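Local coordinates for aminopeptidase N family protein (Idiomarina loihiensis L2TR, PDB 4FGM), which binds a zinc ion and probably acts as a metal-dependent aminopeptidase of the M61 family, at residues D335-V340 and Y571-E576; K327-L332 and K582-P587; W72-A75 and P80-V83; L53-N58 and L62-I67; K287-Y292 and K296-E301. All coordinates share one frame; numbering follows the deposited sequence.

Contact 1: residues D335-V340 and Y571-E576; sequences DTLSRV and YVLSVE
Ser338 and Leu337, neighbours on one helix turn, both grip Tyr571 where the strand comes in almost antiparallel to the helix, the two short axes at 154°. The tight part pairs one polar and one apolar grip: the backbone N of Tyr571 donates to Ser338 OG over 2.7 Å, nearly straight at 169°. The same hydroxyl also pairs with Gly334 O, one turn back in the helix, and with Gly475 O, so a buried oxygen serves the helix, the strand and a loop. Beside it, Leu337 CD2 lies 3.5 Å from Tyr571 CD2, the two side chains crossing at about a right angle; with CG anti to the backbone N (chi1 -170°), the leucine swings out from the helix to meet the ring. Strand 570-575 pairs with strand 461-466 in a two-stranded antiparallel sheet, laid against helix 326-342 of the M61 peptidase region. With an alanine in place of Tyr571, Leu337 CD2 would probably be left without the ring it packs beside and a gap would open between helix and strand. Contact is looser toward Leu573, whose CD1 stays 4.1 Å from Leu337 CD2. Tyr571 is partly exposed, and a weak hydrogen bond links its OH and Lys465 NZ.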
# COMPACT_ATOMS: atom_id res chain seq x y z
N ASP A 335 -11.83 -11.80 -6.66
CA ASP A 335 -10.41 -11.68 -6.98
C ASP A 335 -9.62 -11.98 -5.71
O ASP A 335 -8.73 -12.82 -5.70
CB ASP A 335 -10.05 -10.27 -7.46
CG ASP A 335 -10.40 -10.03 -8.93
OD1 ASP A 335 -10.81 -10.99 -9.62
OD2 ASP A 335 -10.25 -8.88 -9.40
N THR A 336 -9.96 -11.27 -4.64
CA THR A 336 -9.30 -11.43 -3.35
C THR A 336 -9.42 -12.87 -2.87
O THR A 336 -8.44 -13.47 -2.42
CB THR A 336 -9.93 -10.51 -2.28
OG1 THR A 336 -9.79 -9.14 -2.68
CG2 THR A 336 -9.24 -10.71 -0.94
N LEU A 337 -10.62 -13.42 -2.96
CA LEU A 337 -10.86 -14.79 -2.53
C LEU A 337 -9.96 -15.74 -3.31
O LEU A 337 -9.29 -16.60 -2.72
CB LEU A 337 -12.33 -15.15 -2.71
CG LEU A 337 -12.79 -16.47 -2.08
CD1 LEU A 337 -12.34 -16.54 -0.64
CD2 LEU A 337 -14.31 -16.57 -2.17
N SER A 338 -9.94 -15.58 -4.63
CA SER A 338 -9.14 -16.44 -5.49
C SER A 338 -7.64 -16.37 -5.19
O SER A 338 -6.95 -17.38 -5.22
CB SER A 338 -9.37 -16.06 -6.96
OG SER A 338 -10.74 -16.16 -7.29
N ARG A 339 -7.14 -15.17 -4.89
CA ARG A 339 -5.73 -15.02 -4.60
C ARG A 339 -5.31 -15.73 -3.31
O ARG A 339 -4.27 -16.37 -3.27
CB ARG A 339 -5.35 -13.54 -4.52
CG ARG A 339 -5.58 -12.77 -5.82
CD ARG A 339 -4.87 -11.43 -5.79
NE ARG A 339 -5.24 -10.64 -4.62
CZ ARG A 339 -6.19 -9.72 -4.60
NH1 ARG A 339 -6.88 -9.45 -5.70
NH2 ARG A 339 -6.46 -9.06 -3.48
N VAL A 340 -6.12 -15.61 -2.27
CA VAL A 340 -5.78 -16.25 -1.01
C VAL A 340 -5.78 -17.77 -1.15
O VAL A 340 -4.87 -18.44 -0.66
CB VAL A 340 -6.79 -15.87 0.11
CG1 VAL A 340 -6.49 -16.65 1.37
CG2 VAL A 340 -6.71 -14.38 0.38
N TYR A 571 -12.55 -18.02 -8.04
CA TYR A 571 -13.77 -18.01 -7.24
C TYR A 571 -14.67 -16.91 -7.79
O TYR A 571 -14.42 -15.72 -7.57
CB TYR A 571 -13.44 -17.75 -5.76
CG TYR A 571 -12.84 -18.94 -5.03
CD1 TYR A 571 -11.63 -19.50 -5.45
CD2 TYR A 571 -13.50 -19.53 -3.95
CE1 TYR A 571 -11.10 -20.62 -4.81
CE2 TYR A 571 -12.98 -20.65 -3.31
CZ TYR A 571 -11.77 -21.19 -3.75
OH TYR A 571 -11.25 -22.32 -3.14
N VAL A 572 -15.71 -17.30 -8.51
CA VAL A 572 -16.64 -16.34 -9.09
C VAL A 572 -17.84 -16.16 -8.16
O VAL A 572 -18.51 -17.12 -7.78
CB VAL A 572 -17.12 -16.81 -10.48
CG1 VAL A 572 -18.17 -15.86 -11.04
CG2 VAL A 572 -15.92 -16.89 -11.43
N LEU A 573 -18.10 -14.91 -7.78
CA LEU A 573 -19.20 -14.58 -6.88
C LEU A 573 -20.35 -13.86 -7.57
O LEU A 573 -20.13 -12.94 -8.36
CB LEU A 573 -18.70 -13.72 -5.72
CG LEU A 573 -18.24 -14.46 -4.46
CD1 LEU A 573 -17.31 -15.59 -4.82
CD2 LEU A 573 -17.57 -13.48 -3.51
N SER A 574 -21.56 -14.28 -7.25
CA SER A 574 -22.76 -13.69 -7.83
C SER A 574 -23.93 -13.73 -6.85
O SER A 574 -24.04 -14.63 -6.01
CB SER A 574 -23.15 -14.42 -9.12
OG SER A 574 -23.27 -15.81 -8.89
N VAL A 575 -24.80 -12.73 -6.94
CA VAL A 575 -25.96 -12.65 -6.08
C VAL A 575 -27.11 -13.38 -6.78
O VAL A 575 -27.50 -13.02 -7.89
CB VAL A 575 -26.36 -11.18 -5.80
CG1 VAL A 575 -26.13 -10.34 -7.04
CG2 VAL A 575 -27.81 -11.09 -5.37
N GLU A 576 -27.62 -14.43 -6.14
CA GLU A 576 -28.71 -15.21 -6.70
C GLU A 576 -30.01 -15.05 -5.91
O GLU A 576 -31.09 -15.36 -6.41
CB GLU A 576 -28.31 -16.69 -6.76
CG GLU A 576 -27.40 -17.06 -7.93
CD GLU A 576 -28.16 -17.27 -9.24
OE1 GLU A 576 -29.17 -17.99 -9.22
OE2 GLU A 576 -27.73 -16.72 -10.28

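Contact 2: residues K327-L332 and K582-P587; sequences KRYLKL and KGWLTP
The forked end of Leu585 fits against two successive side chains of the helix, Tyr329 and Leu330. One prong, CD2, comes up to the tyrosine ring, 3.7 Å from Tyr329 CD2, the side chains at about a right angle. The other prong, CD1, settles against the end of the neighbouring leucine, 3.9 Å from Leu330 CD2. Leu585 thus presses into the hollow between them. The tyrosine ring is in turn a bump for the tail: with CG anti to the backbone N (chi1 175°) it leaves the helix toward the indole, and Tyr329 CE2 meets Trp584 CZ2 at 4.1 Å, again nearly perpendicular. Within the tail, Leu585 CG sits 3.4 Å above the plane of the Trp584 ring, near its rim, so the two form one compact bump. That bump is received by more than helix 326-342, since Trp584 also packs on Leu385 and Leu389 of helix 378-394, while its NE1 is hydrogen-bonded to Tyr312 OH. The modelled chain thus ends as a non-regular tail whose hydrophobic residues plug a groove among the helices of the M61 peptidase region, Tyr329 being about 12 Å from the zinc ligand His273, side chain to side chain.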
# COMPACT_ATOMS: atom_id res chain seq x y z
N LYS A 327 -22.05 -5.78 -8.82
CA LYS A 327 -21.39 -6.67 -9.77
C LYS A 327 -19.89 -6.41 -9.73
O LYS A 327 -19.08 -7.33 -9.59
CB LYS A 327 -21.94 -6.45 -11.18
CG LYS A 327 -23.40 -6.90 -11.39
CD LYS A 327 -23.54 -8.42 -11.36
CE LYS A 327 -24.99 -8.86 -11.62
NZ LYS A 327 -25.68 -9.37 -10.39
N ARG A 328 -19.51 -5.14 -9.86
CA ARG A 328 -18.10 -4.76 -9.82
C ARG A 328 -17.50 -5.13 -8.47
O ARG A 328 -16.38 -5.66 -8.40
CB ARG A 328 -17.94 -3.25 -10.03
CG ARG A 328 -17.95 -2.85 -11.48
CD ARG A 328 -17.72 -1.37 -11.65
NE ARG A 328 -17.33 -1.07 -13.03
CZ ARG A 328 -16.18 -1.45 -13.57
NH1 ARG A 328 -15.30 -2.14 -12.86
NH2 ARG A 328 -15.91 -1.16 -14.83
N TYR A 329 -18.24 -4.85 -7.41
CA TYR A 329 -17.74 -5.16 -6.08
C TYR A 329 -17.47 -6.65 -5.88
O TYR A 329 -16.40 -7.02 -5.38
CB TYR A 329 -18.72 -4.69 -4.99
CG TYR A 329 -18.24 -5.14 -3.63
CD1 TYR A 329 -17.08 -4.60 -3.07
CD2 TYR A 329 -18.85 -6.21 -2.98
CE1 TYR A 329 -16.54 -5.12 -1.91
CE2 TYR A 329 -18.32 -6.74 -1.82
CZ TYR A 329 -17.15 -6.19 -1.29
OH TYR A 329 -16.57 -6.76 -0.18
N LEU A 330 -18.42 -7.49 -6.27
CA LEU A 330 -18.26 -8.93 -6.10
C LEU A 330 -17.14 -9.52 -6.95
O LEU A 330 -16.58 -10.56 -6.61
CB LEU A 330 -19.59 -9.67 -6.38
CG LEU A 330 -20.64 -9.58 -5.26
CD1 LEU A 330 -21.88 -10.35 -5.68
CD2 LEU A 330 -20.08 -10.16 -3.96
N LYS A 331 -16.82 -8.86 -8.06
CA LYS A 331 -15.74 -9.33 -8.90
C LYS A 331 -14.46 -9.09 -8.09
O LYS A 331 -13.59 -9.95 -8.01
CB LYS A 331 -15.66 -8.56 -10.22
CG LYS A 331 -14.44 -8.92 -11.05
CD LYS A 331 -14.21 -7.93 -12.18
CE LYS A 331 -12.85 -8.13 -12.82
NZ LYS A 331 -12.58 -7.13 -13.89
N LEU A 332 -14.37 -7.91 -7.48
CA LEU A 332 -13.22 -7.56 -6.66
C LEU A 332 -13.10 -8.52 -5.48
O LEU A 332 -11.99 -8.89 -5.08
CB LEU A 332 -13.34 -6.12 -6.15
CG LEU A 332 -13.20 -4.99 -7.18
CD1 LEU A 332 -13.56 -3.65 -6.55
CD2 LEU A 332 -11.77 -4.97 -7.71
N LYS A 582 -29.95 -8.12 2.68
CA LYS A 582 -30.20 -7.36 3.89
C LYS A 582 -29.38 -6.08 4.00
O LYS A 582 -28.89 -5.74 5.08
CB LYS A 582 -29.95 -8.23 5.13
CG LYS A 582 -31.20 -8.69 5.86
CD LYS A 582 -31.64 -10.07 5.41
CE LYS A 582 -32.63 -10.68 6.41
NZ LYS A 582 -33.90 -9.91 6.54
N GLY A 583 -29.21 -5.38 2.89
CA GLY A 583 -28.45 -4.14 2.92
C GLY A 583 -26.94 -4.24 2.90
O GLY A 583 -26.26 -3.21 2.85
N TRP A 584 -26.38 -5.44 2.94
CA TRP A 584 -24.93 -5.56 2.88
C TRP A 584 -24.50 -5.08 1.51
O TRP A 584 -23.47 -4.43 1.36
CB TRP A 584 -24.49 -7.00 3.08
CG TRP A 584 -23.03 -7.19 2.83
CD1 TRP A 584 -22.01 -6.47 3.39
CD2 TRP A 584 -22.42 -8.15 1.96
NE1 TRP A 584 -20.80 -6.93 2.92
CE2 TRP A 584 -21.02 -7.96 2.04
CE3 TRP A 584 -22.92 -9.15 1.12
CZ2 TRP A 584 -20.12 -8.73 1.31
CZ3 TRP A 584 -22.02 -9.92 0.39
CH2 TRP A 584 -20.63 -9.71 0.49
N LEU A 585 -25.31 -5.40 0.50
CA LEU A 585 -25.06 -4.98 -0.87
C LEU A 585 -26.36 -4.45 -1.44
O LEU A 585 -27.45 -4.82 -1.00
CB LEU A 585 -24.56 -6.15 -1.73
CG LEU A 585 -23.23 -6.82 -1.37
CD1 LEU A 585 -22.91 -7.90 -2.39
CD2 LEU A 585 -22.12 -5.78 -1.33
N THR A 586 -26.25 -3.57 -2.43
CA THR A 586 -27.41 -2.98 -3.08
C THR A 586 -27.48 -3.48 -4.52
O THR A 586 -26.61 -3.16 -5.33
CB THR A 586 -27.31 -1.45 -3.08
OG1 THR A 586 -27.32 -0.96 -1.74
CG2 THR A 586 -28.48 -0.84 -3.85
N PRO A 587 -28.51 -4.26 -4.85
CA PRO A 587 -28.69 -4.82 -6.20
C PRO A 587 -29.12 -3.78 -7.24
O PRO A 587 -29.52 -2.68 -6.81
CB PRO A 587 -29.75 -5.88 -5.98
CG PRO A 587 -30.61 -5.25 -4.93
CD PRO A 587 -29.58 -4.71 -3.95

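Contact 3: residues W72-A75 and P80-V83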
# COMPACT_ATOMS: atom_id res chain seq x y z
N TRP A 72 25.48 10.52 13.17
CA TRP A 72 26.64 11.40 13.21
C TRP A 72 26.82 11.99 14.60
O TRP A 72 25.85 12.12 15.36
CB TRP A 72 26.47 12.55 12.20
CG TRP A 72 26.64 12.15 10.77
CD1 TRP A 72 27.76 12.28 10.00
CD2 TRP A 72 25.65 11.54 9.94
NE1 TRP A 72 27.53 11.79 8.74
CE2 TRP A 72 26.24 11.33 8.67
CE3 TRP A 72 24.32 11.15 10.14
CZ2 TRP A 72 25.55 10.75 7.61
CZ3 TRP A 72 23.63 10.57 9.08
CH2 TRP A 72 24.24 10.38 7.83
N GLN A 73 28.06 12.34 14.94
CA GLN A 73 28.37 12.93 16.24
C GLN A 73 29.13 14.24 16.04
O GLN A 73 30.16 14.27 15.37
CB GLN A 73 29.20 11.97 17.09
CG GLN A 73 29.37 12.43 18.53
CD GLN A 73 30.09 11.40 19.39
OE1 GLN A 73 31.25 11.07 19.15
NE2 GLN A 73 29.40 10.89 20.40
N LEU A 74 28.59 15.32 16.62
CA LEU A 74 29.17 16.66 16.50
C LEU A 74 30.17 16.97 17.61
O LEU A 74 30.03 16.49 18.73
CB LEU A 74 28.08 17.72 16.55
CG LEU A 74 27.02 17.83 15.46
CD1 LEU A 74 25.90 18.73 15.95
CD2 LEU A 74 27.64 18.39 14.17
N ALA A 75 31.17 17.79 17.29
CA ALA A 75 32.13 18.19 18.29
C ALA A 75 31.37 19.17 19.20
O ALA A 75 30.36 19.74 18.79
CB ALA A 75 33.32 18.89 17.64
N PRO A 80 25.23 27.99 18.78
CA PRO A 80 24.28 27.27 17.92
C PRO A 80 25.10 26.59 16.82
O PRO A 80 26.16 27.10 16.43
CB PRO A 80 23.41 28.39 17.36
CG PRO A 80 23.41 29.41 18.45
CD PRO A 80 24.85 29.41 18.91
N VAL A 81 24.64 25.45 16.33
CA VAL A 81 25.36 24.75 15.28
C VAL A 81 24.47 24.56 14.05
O VAL A 81 23.26 24.33 14.16
CB VAL A 81 25.86 23.36 15.76
CG1 VAL A 81 26.45 22.58 14.59
CG2 VAL A 81 26.91 23.53 16.85
N THR A 82 25.09 24.69 12.88
CA THR A 82 24.40 24.52 11.61
C THR A 82 25.06 23.36 10.87
O THR A 82 26.27 23.34 10.67
CB THR A 82 24.50 25.80 10.74
OG1 THR A 82 23.92 26.90 11.45
CG2 THR A 82 23.73 25.61 9.43
N VAL A 83 24.25 22.38 10.49
CA VAL A 83 24.74 21.20 9.77
C VAL A 83 24.27 21.29 8.33
O VAL A 83 23.09 21.53 8.07
CB VAL A 83 24.19 19.91 10.42
CG1 VAL A 83 24.80 18.68 9.77
CG2 VAL A 83 24.48 19.93 11.92
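Leu74 and Val81 point their side chains straight at each other and meet tip to tip, Leu74 CD1 lying 4.1 Å from Val81 CG1. Their backbones stay well apart, the CA of Leu74 being 9.0 Å from the CA of Val81, so the contact is made by the side-chain ends alone. In Val81, CG1 is anti to the backbone N (chi1 173°), which turns this methyl toward the leucine. The second branch of the leucine serves a different partner: Leu74 CD2 approaches Val83 CG2 to 4.2 Å, and here the two side chains cross obliquely instead of meeting end on. One leucine thereby straddles two valines set two residues apart on the same face of their strand. Although joined by a short loop, strands 71-74 and 81-91 are not paired as a hairpin; the first bonds to strands 30-32 and 60-68, the second to strands 15-22 and 53-57, as befits facing walls of the curled beta structure in the M61 N-terminal domain. Leu74 also rests on Leu31 and Ala55, while Val81 is covered by Leu62 and Ser57 and Val83 by Leu31.

Contact 4: residues L53-N58 and L62-I67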
# COMPACT_ATOMS: atom_id res chain seq x y z
N LEU A 53 28.22 15.87 4.11
CA LEU A 53 27.76 16.52 5.33
C LEU A 53 28.92 17.16 6.07
O LEU A 53 30.00 16.58 6.18
CB LEU A 53 27.06 15.50 6.24
CG LEU A 53 26.45 15.99 7.56
CD1 LEU A 53 25.21 15.18 7.89
CD2 LEU A 53 27.47 15.88 8.68
N HIS A 54 28.72 18.39 6.55
CA HIS A 54 29.73 19.09 7.33
C HIS A 54 29.01 20.01 8.30
O HIS A 54 27.80 20.23 8.18
CB HIS A 54 30.72 19.86 6.44
CG HIS A 54 30.08 20.86 5.53
ND1 HIS A 54 29.38 20.50 4.40
CD2 HIS A 54 30.05 22.21 5.58
CE1 HIS A 54 28.96 21.59 3.78
NE2 HIS A 54 29.35 22.64 4.48
N ALA A 55 29.73 20.54 9.28
CA ALA A 55 29.09 21.40 10.28
C ALA A 55 29.86 22.67 10.53
O ALA A 55 31.04 22.77 10.20
CB ALA A 55 28.93 20.64 11.57
N GLU A 56 29.18 23.64 11.12
CA GLU A 56 29.82 24.92 11.41
C GLU A 56 29.18 25.56 12.63
O GLU A 56 27.99 25.36 12.89
CB GLU A 56 29.70 25.87 10.21
CG GLU A 56 28.31 26.41 10.01
CD GLU A 56 28.26 27.55 9.02
OE1 GLU A 56 29.07 28.50 9.16
OE2 GLU A 56 27.42 27.52 8.10
N SER A 57 29.98 26.31 13.37
CA SER A 57 29.49 26.99 14.55
C SER A 57 30.34 28.21 14.82
O SER A 57 31.57 28.16 14.74
CB SER A 57 29.53 26.06 15.76
OG SER A 57 28.82 26.63 16.85
N ASN A 58 29.67 29.32 15.11
CA ASN A 58 30.34 30.57 15.40
C ASN A 58 31.35 30.94 14.32
O ASN A 58 32.48 31.34 14.63
CB ASN A 58 31.02 30.48 16.77
CG ASN A 58 31.28 31.84 17.38
OD1 ASN A 58 30.46 32.75 17.29
ND2 ASN A 58 32.43 31.98 18.04
N LEU A 62 32.99 23.09 12.14
CA LEU A 62 32.91 22.28 13.35
C LEU A 62 33.10 20.82 12.96
O LEU A 62 32.50 20.34 12.01
CB LEU A 62 31.56 22.46 14.03
CG LEU A 62 31.32 21.70 15.34
CD1 LEU A 62 32.29 22.19 16.41
CD2 LEU A 62 29.89 21.92 15.80
N PRO A 63 33.95 20.10 13.70
CA PRO A 63 34.19 18.69 13.39
C PRO A 63 32.95 17.83 13.62
O PRO A 63 32.20 18.03 14.59
CB PRO A 63 35.33 18.31 14.34
CG PRO A 63 36.04 19.62 14.55
CD PRO A 63 34.89 20.58 14.72
N VAL A 64 32.73 16.88 12.73
CA VAL A 64 31.60 15.96 12.83
C VAL A 64 32.04 14.65 12.22
O VAL A 64 32.65 14.64 11.15
CB VAL A 64 30.37 16.49 12.06
CG1 VAL A 64 30.74 16.77 10.61
CG2 VAL A 64 29.24 15.49 12.13
N LYS A 65 31.78 13.53 12.90
CA LYS A 65 32.17 12.23 12.37
C LYS A 65 30.94 11.33 12.29
O LYS A 65 30.03 11.44 13.12
CB LYS A 65 33.23 11.55 13.24
CG LYS A 65 32.75 11.18 14.63
CD LYS A 65 33.39 9.89 15.15
CE LYS A 65 34.71 10.11 15.88
NZ LYS A 65 35.78 10.64 14.99
N GLN A 66 30.91 10.46 11.29
CA GLN A 66 29.80 9.53 11.14
C GLN A 66 30.18 8.31 11.96
O GLN A 66 31.22 7.70 11.73
CB GLN A 66 29.61 9.17 9.66
CG GLN A 66 28.32 8.43 9.38
CD GLN A 66 27.93 8.46 7.91
OE1 GLN A 66 28.63 9.04 7.08
NE2 GLN A 66 26.81 7.83 7.60
N ILE A 67 29.35 7.94 12.93
CA ILE A 67 29.68 6.80 13.77
C ILE A 67 28.96 5.50 13.43
O ILE A 67 29.33 4.44 13.94
CB ILE A 67 29.49 7.13 15.27
CG1 ILE A 67 28.05 7.56 15.55
CG2 ILE A 67 30.47 8.22 15.69
CD1 ILE A 67 27.72 7.61 17.02
O HOH W 1 32.44 19.87 9.64
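Leu62 N donates to Ala55 O across the two arms of an antiparallel hairpin, at 2.8 Å and almost straight (178°), though the donor stands well above the plane of the carbonyl, 52° out of it. The return bond does not close directly: Ala55 N and Leu62 O are 3.9 Å apart. A water lies between them, accepting from Ala55 N at 2.8 Å, while its leg to Leu62 O is modelled too short for its length to be trusted. The strand segments 53-57 and 64-67 then splay, their axes at 141°, and side chains take over from backbone bonds. Leu53 CD2 lies across Val64 at about a right angle and touches both of its methyls, CG1 and CG2, at 3.9 Å each. Val64 CG1 occupies the crowded position between the backbone N and the carbonyl carbon while CG2 is anti to the N, and this rotation turns the pair of methyls to the leucine. Nearer the turn, Ala55 CB packs on Leu62 CB at 4.0 Å, and Leu62 CD2 reaches Ser57 CB at 4.2 Å. The polar ends in this region look to strand 81-91 and the residue before it: Glu56 OE2 bonds to His84 and Ser57 OG to Pro80 O. The chemistry implies a hairpin pinned by one direct backbone bond, the same pair's second link passing through a water, with aliphatic contacts on the turn side and along the splayed strands.

Contact 5: residues K287-Y292 and K296-E301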
# COMPACT_ATOMS: atom_id res chain seq x y z
N LYS A 287 0.22 -0.40 19.97
CA LYS A 287 1.06 0.25 20.96
C LYS A 287 2.53 0.21 20.57
O LYS A 287 3.31 1.09 20.95
CB LYS A 287 0.85 -0.39 22.33
CG LYS A 287 -0.59 -0.27 22.80
CD LYS A 287 -0.76 -0.58 24.28
CE LYS A 287 -2.22 -0.42 24.68
NZ LYS A 287 -2.44 -0.56 26.15
N ALA A 288 2.92 -0.80 19.80
CA ALA A 288 4.30 -0.93 19.37
C ALA A 288 4.71 0.26 18.51
O ALA A 288 5.90 0.51 18.31
CB ALA A 288 4.48 -2.23 18.58
N PHE A 289 3.73 1.01 18.01
CA PHE A 289 3.98 2.18 17.18
C PHE A 289 3.78 3.49 17.98
O PHE A 289 3.69 4.57 17.40
CB PHE A 289 3.05 2.19 15.95
CG PHE A 289 3.35 1.11 14.93
CD1 PHE A 289 4.44 0.26 15.08
CD2 PHE A 289 2.53 0.95 13.81
CE1 PHE A 289 4.72 -0.73 14.13
CE2 PHE A 289 2.79 -0.03 12.85
CZ PHE A 289 3.89 -0.87 13.02
N LEU A 290 3.70 3.36 19.30
CA LEU A 290 3.50 4.52 20.18
C LEU A 290 4.58 4.60 21.26
O LEU A 290 4.39 4.12 22.38
CB LEU A 290 2.12 4.44 20.84
CG LEU A 290 0.92 4.64 19.91
CD1 LEU A 290 -0.37 4.24 20.64
CD2 LEU A 290 0.85 6.10 19.45
N PRO A 291 5.72 5.24 20.96
CA PRO A 291 6.05 5.88 19.68
C PRO A 291 6.74 4.92 18.70
O PRO A 291 6.95 3.75 19.01
CB PRO A 291 6.97 7.01 20.11
CG PRO A 291 7.82 6.30 21.13
CD PRO A 291 6.80 5.48 21.94
N TYR A 292 7.08 5.43 17.52
CA TYR A 292 7.78 4.65 16.51
C TYR A 292 9.27 4.58 16.84
O TYR A 292 9.85 5.56 17.33
CB TYR A 292 7.64 5.29 15.11
CG TYR A 292 6.32 5.07 14.41
CD1 TYR A 292 5.34 6.05 14.42
CD2 TYR A 292 6.05 3.87 13.75
CE1 TYR A 292 4.11 5.85 13.78
CE2 TYR A 292 4.83 3.66 13.11
CZ TYR A 292 3.86 4.65 13.13
OH TYR A 292 2.65 4.43 12.51
N LYS A 296 15.41 0.37 13.71
CA LYS A 296 15.42 -1.07 13.47
C LYS A 296 14.01 -1.62 13.21
O LYS A 296 13.02 -0.88 13.29
CB LYS A 296 15.98 -1.71 14.74
CG LYS A 296 16.54 -3.10 14.64
CD LYS A 296 16.52 -3.75 16.03
CE LYS A 296 17.09 -2.83 17.11
NZ LYS A 296 16.67 -3.27 18.48
N GLU A 297 13.92 -2.92 12.92
CA GLU A 297 12.62 -3.55 12.69
C GLU A 297 11.76 -3.40 13.95
O GLU A 297 12.26 -3.51 15.07
CB GLU A 297 12.79 -5.04 12.37
CG GLU A 297 13.48 -5.34 11.04
CD GLU A 297 15.00 -5.36 11.14
OE1 GLU A 297 15.55 -4.87 12.15
OE2 GLU A 297 15.65 -5.85 10.19
N SER A 298 10.47 -3.14 13.76
CA SER A 298 9.53 -3.01 14.86
C SER A 298 8.43 -4.02 14.58
O SER A 298 7.58 -3.82 13.71
CB SER A 298 8.95 -1.58 14.92
OG SER A 298 8.16 -1.39 16.09
N TYR A 299 8.47 -5.12 15.32
CA TYR A 299 7.55 -6.22 15.13
C TYR A 299 6.15 -6.10 15.73
O TYR A 299 5.99 -5.68 16.87
CB TYR A 299 8.20 -7.50 15.66
CG TYR A 299 9.58 -7.78 15.10
CD1 TYR A 299 9.74 -8.34 13.83
CD2 TYR A 299 10.73 -7.47 15.84
CE1 TYR A 299 11.01 -8.59 13.31
CE2 TYR A 299 12.00 -7.72 15.33
CZ TYR A 299 12.14 -8.28 14.06
OH TYR A 299 13.39 -8.52 13.53
N THR A 300 5.15 -6.47 14.94
CA THR A 300 3.77 -6.47 15.39
C THR A 300 2.96 -7.40 14.48
O THR A 300 3.13 -7.39 13.26
CB THR A 300 3.13 -5.06 15.36
OG1 THR A 300 1.77 -5.15 15.80
CG2 THR A 300 3.16 -4.47 13.95
N GLU A 301 2.11 -8.22 15.08
CA GLU A 301 1.29 -9.16 14.33
C GLU A 301 -0.07 -8.56 14.00
O GLU A 301 -0.94 -9.25 13.47
CB GLU A 301 1.04 -10.42 15.16
CG GLU A 301 0.20 -10.15 16.42
CD GLU A 301 -0.16 -11.42 17.17
OE1 GLU A 301 0.76 -12.19 17.53
OE2 GLU A 301 -1.36 -11.64 17.41
O HOH W 2 7.59 1.34 16.34
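Ala288 and Ser298 are joined through a water rather than directly. The water donates to Ala288 O at 2.7 Å and is hydrogen-bonded to Ser298 OG at 2.8 Å, spanning a gap of 3.7 Å between Ala288 O and Ser298 OG. The remaining contacts are van der Waals. Phe289 CZ comes within 3.8 Å of Thr300 CG2, the side chains crossing at about a right angle, while Ser298 OG lies at the edge of the ring, near its plane and 4.0 Å from Phe289 CE1. With Phe289 CG beside the backbone N (chi1 -69°), the ring leans out to both residues. Ala288 CB adds a looser touch, 4.1 Å from Tyr299 O. Within the first segment, Tyr292 CE2 sits 3.4 Å above one face of the Phe289 ring. Exchanging Phe289 for an alanine would probably leave Thr300 CG2 and Tyr292 CE2 without the ring between them and open a gap at this fold of the loop. Both segments belong to the connection between helix 262-277, which carries the zinc-binding His273 and His277, and helix 303-306, just ahead of the zinc ligand Glu307; the side chain of Phe289 is about 8 Å from that of Glu307.

Overall arrangement
From the N terminus, contact 4 closes first, a short loop in the hairpin of residues 53-67, and contact 3 follows at once with the turn between 72-75 and 80-83. Their centres are only 5 Å apart, and they touch, joining strands 53-57, 60-68, 71-74 and 81-91 of the M61 N-terminal domain. Contact 5 then folds the loop between helices 262-277 and 303-306, close to the zinc site. Contact 2 opens soon after, at 327-332, and closes only at the end of the modelled chain; contact 1 opens later and closes earlier, so it lies wholly within that span. These two share helix 326-342, to which they bring back strand 570-575 and the terminal tail. None of the loops cross.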